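Long-range contact in uncharacterized protein (Helicobacter pylori, PDB 4O5J), which probably binds sialylated glycans through its extracellular domain, as the sialic acid-binding adhesin SabA of the bacterial outer membrane: residues A[315-323]-A[336-347]. Sequence-based numbering, arbitrary orientation.
Sequences QYKYLEKAY and PYRQVVNLNQEV
The ring of Tyr-323 meets Val-340 at its edge: CG1 of Val-340 lies near the ring plane, 3.5 Å from CD2 of Tyr-323, and Glu-320 O sits at the edge in the same plane. Val-341 CG2 approaches this ring obliquely, as does NH1 of the poorly ordered Arg-338, near CE1 and CD1, the guanidinium plane turned 82° from the ring. With CG between the backbone N and the carbonyl carbon (chi1 71°), the ring of Tyr-323 runs along 338-341. Its CB rests 3.1 Å from Tyr-337 O. One face of the Tyr-337 ring has Gln-339 N over its centre. Tyr-316 takes Asn-344 at its ring edge; Asn-344 ND2 donates to Tyr-316 OH over 2.7 Å, nearly straight (161°) and close to the amide plane. Both segments belong to the mainly helical adhesion domain: the end of the short helix 313-320 and the turn after it lie against the 3-10 segment 339-341 and the first turn of the long helix 343-396. The two methyls of Val-340 lie against the last carbonyls of helix 313-320, CG2 3.1 Å from Leu-319 O and CG1 equally near Glu-320 O. Further along, CD2 of Leu-319 and CD2 of Leu-343 touch at 3.8 Å, with Val-242 and Ile-246 of helix 241-268 also against Leu-319. Glu-320, extended beyond CG, brings OE2 to 3.1 Å from Asn-344 CB, while its OE1 pairs with Lys-317 NZ in a salt bridge whose hydrogen bond is weak.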
ATOM      1  N   GLN A 315       4.659  -1.415 -19.006  1.00 38.00           N
ATOM      2  CA  GLN A 315       5.165  -2.390 -18.020  1.00 37.82           C
ATOM      3  C   GLN A 315       3.996  -2.981 -17.239  1.00 41.87           C
ATOM      4  O   GLN A 315       3.973  -4.181 -16.978  1.00 42.67           O
ATOM      5  CB  GLN A 315       6.177  -1.756 -17.074  1.00 29.83           C
ATOM      6  CG  GLN A 315       7.454  -1.379 -17.801  1.00 32.62           C
ATOM      7  CD  GLN A 315       8.403  -0.653 -16.870  1.00 37.20           C
ATOM      8  OE1 GLN A 315       8.254  -0.694 -15.658  1.00 38.03           O
ATOM      9  NE2 GLN A 315       9.417   0.011 -17.445  1.00 33.19           N
ATOM     10  N   TYR A 316       3.014  -2.166 -16.900  1.00 38.60           N
ATOM     11  CA  TYR A 316       1.860  -2.643 -16.169  1.00 39.54           C
ATOM     12  C   TYR A 316       1.108  -3.643 -17.049  1.00 43.44           C
ATOM     13  O   TYR A 316       0.632  -4.687 -16.550  1.00 38.52           O
ATOM     14  CB  TYR A 316       0.961  -1.468 -15.755  1.00 36.89           C
ATOM     15  CG  TYR A 316      -0.210  -1.871 -14.906  1.00 39.31           C
ATOM     16  CD1 TYR A 316      -0.012  -2.284 -13.584  1.00 39.10           C
ATOM     17  CD2 TYR A 316      -1.523  -1.899 -15.391  1.00 42.75           C
ATOM     18  CE1 TYR A 316      -1.054  -2.689 -12.776  1.00 40.33           C
ATOM     19  CE2 TYR A 316      -2.597  -2.321 -14.555  1.00 43.28           C
ATOM     20  CZ  TYR A 316      -2.344  -2.705 -13.258  1.00 44.83           C
ATOM     21  OH  TYR A 316      -3.364  -3.099 -12.411  1.00 53.95           O
ATOM     22  N   LYS A 317       0.997  -3.331 -18.356  1.00 37.58           N
ATOM     23  CA  LYS A 317       0.283  -4.234 -19.266  1.00 39.31           C
ATOM     24  C   LYS A 317       0.951  -5.619 -19.260  1.00 39.57           C
ATOM     25  O   LYS A 317       0.271  -6.633 -19.270  1.00 39.49           O
ATOM     26  CB  LYS A 317       0.214  -3.641 -20.707  1.00 41.92           C
ATOM     27  CG  LYS A 317      -0.448  -4.508 -21.738  1.00 56.48           C
ATOM     28  CD  LYS A 317      -1.904  -4.869 -21.404  1.00 85.37           C
ATOM     29  CE  LYS A 317      -2.869  -3.669 -21.377  1.00 98.42           C
ATOM     30  NZ  LYS A 317      -4.261  -3.924 -20.814  1.00100.12           N
ATOM     31  N   TYR A 318       2.284  -5.666 -19.287  1.00 37.75           N
ATOM     32  CA  TYR A 318       3.027  -6.950 -19.251  1.00 35.05           C
ATOM     33  C   TYR A 318       2.698  -7.686 -17.936  1.00 37.00           C
ATOM     34  O   TYR A 318       2.383  -8.865 -17.949  1.00 39.99           O
ATOM     35  CB  TYR A 318       4.524  -6.724 -19.318  1.00 31.17           C
ATOM     36  CG  TYR A 318       5.104  -6.722 -20.673  1.00 35.27           C
ATOM     37  CD1 TYR A 318       5.889  -7.802 -21.122  1.00 31.87           C
ATOM     38  CD2 TYR A 318       4.884  -5.649 -21.585  1.00 37.17           C
ATOM     39  CE1 TYR A 318       6.455  -7.804 -22.370  1.00 31.62           C
ATOM     40  CE2 TYR A 318       5.482  -5.686 -22.865  1.00 37.46           C
ATOM     41  CZ  TYR A 318       6.235  -6.747 -23.247  1.00 35.87           C
ATOM     42  OH  TYR A 318       6.804  -6.808 -24.533  1.00 35.72           O
ATOM     43  N   LEU A 319       2.730  -6.966 -16.831  1.00 29.16           N
ATOM     44  CA  LEU A 319       2.403  -7.517 -15.524  1.00 33.68           C
ATOM     45  C   LEU A 319       0.977  -8.095 -15.508  1.00 41.70           C
ATOM     46  O   LEU A 319       0.763  -9.227 -15.077  1.00 44.36           O
ATOM     47  CB  LEU A 319       2.519  -6.419 -14.480  1.00 31.73           C
ATOM     48  CG  LEU A 319       2.371  -6.806 -13.013  1.00 35.81           C
ATOM     49  CD1 LEU A 319       3.512  -7.774 -12.563  1.00 37.98           C
ATOM     50  CD2 LEU A 319       2.450  -5.524 -12.180  1.00 38.41           C
ATOM     51  N   GLU A 320      -0.011  -7.339 -15.976  1.00 40.07           N
ATOM     52  CA  GLU A 320      -1.404  -7.816 -16.005  1.00 34.46           C
ATOM     53  C   GLU A 320      -1.545  -9.039 -16.883  1.00 43.86           C
ATOM     54  O   GLU A 320      -2.414  -9.872 -16.638  1.00 51.69           O
ATOM     55  CB  GLU A 320      -2.303  -6.754 -16.651  1.00 37.72           C
ATOM     56  CG  GLU A 320      -2.669  -5.713 -15.690  1.00 51.39           C
ATOM     57  CD  GLU A 320      -3.643  -4.753 -16.333  1.00 79.73           C
ATOM     58  OE1 GLU A 320      -3.363  -4.428 -17.540  1.00 80.38           O
ATOM     59  OE2 GLU A 320      -4.636  -4.327 -15.630  1.00 85.51           O
ATOM     60  N   LYS A 321      -0.711  -9.153 -17.914  1.00 38.60           N
ATOM     61  CA  LYS A 321      -0.908 -10.225 -18.903  1.00 37.41           C
ATOM     62  C   LYS A 321       0.122 -11.338 -18.729  1.00 45.50           C
ATOM     63  O   LYS A 321       0.277 -12.213 -19.596  1.00 41.53           O
ATOM     64  CB  LYS A 321      -0.875  -9.667 -20.316  1.00 34.18           C
ATOM     65  CG  LYS A 321      -1.949  -8.650 -20.616  1.00 42.77           C
ATOM     66  CD  LYS A 321      -3.248  -9.288 -20.799  1.00 51.78           C
ATOM     67  CE  LYS A 321      -4.240  -8.262 -21.298  1.00 65.88           C
ATOM     68  NZ  LYS A 321      -5.409  -9.097 -21.613  1.00 84.19           N
ATOM     69  N   ALA A 322       0.862 -11.296 -17.617  1.00 41.90           N
ATOM     70  CA  ALA A 322       2.010 -12.198 -17.408  1.00 41.57           C
ATOM     71  C   ALA A 322       1.576 -13.654 -17.535  1.00 45.55           C
ATOM     72  O   ALA A 322       2.373 -14.498 -17.914  1.00 46.98           O
ATOM     73  CB  ALA A 322       2.672 -11.938 -16.036  1.00 38.39           C
ATOM     74  N   TYR A 323       0.295 -13.937 -17.255  1.00 48.22           N
ATOM     75  CA  TYR A 323      -0.182 -15.300 -17.257  1.00 48.87           C
ATOM     76  C   TYR A 323      -0.310 -15.828 -18.670  1.00 55.75           C
ATOM     77  O   TYR A 323      -0.495 -17.031 -18.842  1.00 55.25           O
ATOM     78  CB  TYR A 323      -1.525 -15.425 -16.534  1.00 47.71           C
ATOM     79  CG  TYR A 323      -2.678 -14.798 -17.303  1.00 55.44           C
ATOM     80  CD1 TYR A 323      -3.511 -15.561 -18.116  1.00 55.96           C
ATOM     81  CD2 TYR A 323      -2.921 -13.424 -17.235  1.00 54.13           C
ATOM     82  CE1 TYR A 323      -4.560 -14.966 -18.805  1.00 61.10           C
ATOM     83  CE2 TYR A 323      -3.985 -12.827 -17.937  1.00 58.51           C
ATOM     84  CZ  TYR A 323      -4.783 -13.603 -18.705  1.00 62.55           C
ATOM     85  OH  TYR A 323      -5.822 -13.020 -19.404  1.00 76.43           O
ATOM     86  N   PRO A 336      -0.171 -21.653 -15.629  1.00 79.89           N
ATOM     87  CA  PRO A 336       0.543 -20.366 -15.476  1.00 68.89           C
ATOM     88  C   PRO A 336      -0.021 -19.610 -14.275  1.00 71.60           C
ATOM     89  O   PRO A 336      -1.074 -20.024 -13.755  1.00 64.67           O
ATOM     90  CB  PRO A 336       0.211 -19.608 -16.774  1.00 77.96           C
ATOM     91  CG  PRO A 336      -1.126 -20.191 -17.209  1.00 73.87           C
ATOM     92  CD  PRO A 336      -1.057 -21.655 -16.811  1.00 70.05           C
ATOM     93  N   TYR A 337       0.640 -18.531 -13.823  1.00 61.59           N
ATOM     94  CA  TYR A 337       0.097 -17.727 -12.723  1.00 59.92           C
ATOM     95  C   TYR A 337      -1.114 -16.832 -13.130  1.00 68.18           C
ATOM     96  O   TYR A 337      -0.921 -15.677 -13.511  1.00 71.19           O
ATOM     97  CB  TYR A 337       1.214 -16.932 -12.023  1.00 53.29           C
ATOM     98  CG  TYR A 337       0.739 -16.157 -10.864  1.00 48.71           C
ATOM     99  CD1 TYR A 337       0.329 -16.838  -9.701  1.00 45.31           C
ATOM    100  CD2 TYR A 337       0.688 -14.724 -10.906  1.00 45.63           C
ATOM    101  CE1 TYR A 337      -0.130 -16.108  -8.608  1.00 50.95           C
ATOM    102  CE2 TYR A 337       0.235 -13.975  -9.783  1.00 48.12           C
ATOM    103  CZ  TYR A 337      -0.178 -14.692  -8.637  1.00 53.18           C
ATOM    104  OH  TYR A 337      -0.639 -14.052  -7.453  1.00 55.27           O
ATOM    105  N   ARG A 338      -2.338 -17.390 -13.040  1.00 70.70           N
ATOM    106  CA  ARG A 338      -3.578 -16.739 -13.517  1.00 67.57           C
ATOM    107  C   ARG A 338      -4.124 -15.662 -12.578  1.00 69.54           C
ATOM    108  O   ARG A 338      -4.892 -14.792 -13.027  1.00 60.88           O
ATOM    109  CB  ARG A 338      -4.656 -17.765 -13.853  1.00 70.51           C
ATOM    110  CG  ARG A 338      -4.339 -18.499 -15.165  1.00 75.00           C
ATOM    111  CD  ARG A 338      -5.462 -19.389 -15.672  1.00 90.17           C
ATOM    112  NE  ARG A 338      -6.681 -18.626 -15.933  1.00121.76           N
ATOM    113  CZ  ARG A 338      -6.984 -18.017 -17.084  1.00127.30           C
ATOM    114  NH1 ARG A 338      -6.139 -18.048 -18.124  1.00120.15           N
ATOM    115  NH2 ARG A 338      -8.149 -17.367 -17.188  1.00115.24           N
ATOM    116  N   GLN A 339      -3.704 -15.701 -11.299  1.00 61.58           N
ATOM    117  CA  GLN A 339      -4.168 -14.770 -10.266  1.00 60.91           C
ATOM    118  C   GLN A 339      -4.008 -13.316 -10.746  1.00 61.23           C
ATOM    119  O   GLN A 339      -4.776 -12.430 -10.356  1.00 59.59           O
ATOM    120  CB  GLN A 339      -3.417 -14.999  -8.906  1.00 65.43           C
ATOM    121  CG  GLN A 339      -3.915 -16.180  -8.158  1.00 76.83           C
ATOM    122  CD  GLN A 339      -5.339 -15.913  -7.784  1.00 99.54           C
ATOM    123  OE1 GLN A 339      -5.627 -14.906  -7.150  1.00116.40           O
ATOM    124  NE2 GLN A 339      -6.248 -16.774  -8.213  1.00109.99           N
ATOM    125  N   VAL A 340      -3.015 -13.090 -11.605  1.00 54.30           N
ATOM    126  CA  VAL A 340      -2.672 -11.777 -12.103  1.00 52.14           C
ATOM    127  C   VAL A 340      -3.883 -11.139 -12.868  1.00 59.95           C
ATOM    128  O   VAL A 340      -3.882  -9.941 -13.180  1.00 64.79           O
ATOM    129  CB  VAL A 340      -1.339 -11.855 -12.927  1.00 49.05           C
ATOM    130  CG1 VAL A 340      -1.603 -11.920 -14.423  1.00 45.42           C
ATOM    131  CG2 VAL A 340      -0.427 -10.696 -12.581  1.00 46.13           C
ATOM    132  N   VAL A 341      -4.923 -11.942 -13.128  1.00 60.98           N
ATOM    133  CA  VAL A 341      -6.070 -11.483 -13.858  1.00 66.76           C
ATOM    134  C   VAL A 341      -6.964 -10.683 -12.886  1.00 68.96           C
ATOM    135  O   VAL A 341      -7.787  -9.868 -13.297  1.00 68.38           O
ATOM    136  CB  VAL A 341      -6.782 -12.676 -14.538  1.00 67.98           C
ATOM    137  CG1 VAL A 341      -7.800 -13.323 -13.604  1.00 63.67           C
ATOM    138  CG2 VAL A 341      -7.425 -12.219 -15.795  1.00 89.60           C
ATOM    139  N   ASN A 342      -6.790 -10.912 -11.592  1.00 53.43           N
ATOM    140  CA  ASN A 342      -7.502 -10.150 -10.579  1.00 53.04           C
ATOM    141  C   ASN A 342      -6.794  -8.880 -10.181  1.00 52.67           C
ATOM    142  O   ASN A 342      -7.334  -8.112  -9.396  1.00 54.15           O
ATOM    143  CB  ASN A 342      -7.704 -10.999  -9.327  1.00 55.64           C
ATOM    144  CG  ASN A 342      -8.461 -12.281  -9.644  1.00 69.61           C
ATOM    145  OD1 ASN A 342      -9.411 -12.268 -10.411  1.00 75.41           O
ATOM    146  ND2 ASN A 342      -8.026 -13.389  -9.087  1.00 74.68           N
ATOM    147  N   LEU A 343      -5.578  -8.666 -10.703  1.00 48.05           N
ATOM    148  CA  LEU A 343      -4.713  -7.584 -10.195  1.00 45.03           C
ATOM    149  C   LEU A 343      -5.361  -6.205 -10.305  1.00 45.41           C
ATOM    150  O   LEU A 343      -5.469  -5.466  -9.322  1.00 52.33           O
ATOM    151  CB  LEU A 343      -3.361  -7.596 -10.882  1.00 38.44           C
ATOM    152  CG  LEU A 343      -2.458  -6.487 -10.421  1.00 42.09           C
ATOM    153  CD1 LEU A 343      -2.280  -6.508  -8.887  1.00 36.30           C
ATOM    154  CD2 LEU A 343      -1.114  -6.531 -11.151  1.00 44.75           C
ATOM    155  N   ASN A 344      -5.814  -5.869 -11.493  1.00 39.54           N
ATOM    156  CA  ASN A 344      -6.306  -4.563 -11.707  1.00 50.19           C
ATOM    157  C   ASN A 344      -7.557  -4.238 -10.856  1.00 53.85           C
ATOM    158  O   ASN A 344      -7.722  -3.114 -10.371  1.00 56.68           O
ATOM    159  CB  ASN A 344      -6.527  -4.292 -13.180  1.00 57.16           C
ATOM    160  CG  ASN A 344      -6.779  -2.814 -13.409  1.00 70.15           C
ATOM    161  OD1 ASN A 344      -7.917  -2.388 -13.554  1.00 79.25           O
ATOM    162  ND2 ASN A 344      -5.728  -2.005 -13.284  1.00 71.95           N
ATOM    163  N   GLN A 345      -8.430  -5.207 -10.658  1.00 51.30           N
ATOM    164  CA  GLN A 345      -9.594  -5.016  -9.826  1.00 56.28           C
ATOM    165  C   GLN A 345      -9.137  -4.739  -8.371  1.00 50.41           C
ATOM    166  O   GLN A 345      -9.664  -3.855  -7.683  1.00 53.14           O
ATOM    167  CB  GLN A 345     -10.491  -6.257  -9.886  1.00 52.70           C
ATOM    168  CG  GLN A 345     -11.517  -6.298  -8.786  1.00 71.72           C
ATOM    169  CD  GLN A 345     -12.582  -5.194  -8.973  1.00 97.47           C
ATOM    170  OE1 GLN A 345     -13.423  -5.291  -9.862  1.00108.94           O
ATOM    171  NE2 GLN A 345     -12.535  -4.134  -8.148  1.00 90.41           N
ATOM    172  N   GLU A 346      -8.129  -5.469  -7.913  1.00 48.35           N
ATOM    173  CA  GLU A 346      -7.638  -5.276  -6.542  1.00 45.69           C
ATOM    174  C   GLU A 346      -7.012  -3.889  -6.367  1.00 45.14           C
ATOM    175  O   GLU A 346      -7.197  -3.226  -5.329  1.00 54.31           O
ATOM    176  CB  GLU A 346      -6.613  -6.338  -6.228  1.00 43.00           C
ATOM    177  CG  GLU A 346      -7.239  -7.700  -6.139  1.00 47.01           C
ATOM    178  CD  GLU A 346      -6.195  -8.822  -6.100  1.00 48.77           C
ATOM    179  OE1 GLU A 346      -4.991  -8.562  -6.303  1.00 54.02           O
ATOM    180  OE2 GLU A 346      -6.571  -9.984  -5.890  1.00 60.94           O
ATOM    181  N   VAL A 347      -6.258  -3.449  -7.367  1.00 39.69           N
ATOM    182  CA  VAL A 347      -5.647  -2.133  -7.346  1.00 42.51           C
ATOM    183  C   VAL A 347      -6.732  -1.043  -7.316  1.00 47.19           C
ATOM    184  O   VAL A 347      -6.651  -0.078  -6.532  1.00 49.51           O
ATOM    185  CB  VAL A 347      -4.711  -1.925  -8.559  1.00 42.76           C
ATOM    186  CG1 VAL A 347      -4.270  -0.454  -8.662  1.00 40.99           C
ATOM    187  CG2 VAL A 347      -3.525  -2.871  -8.439  1.00 41.42           C
TER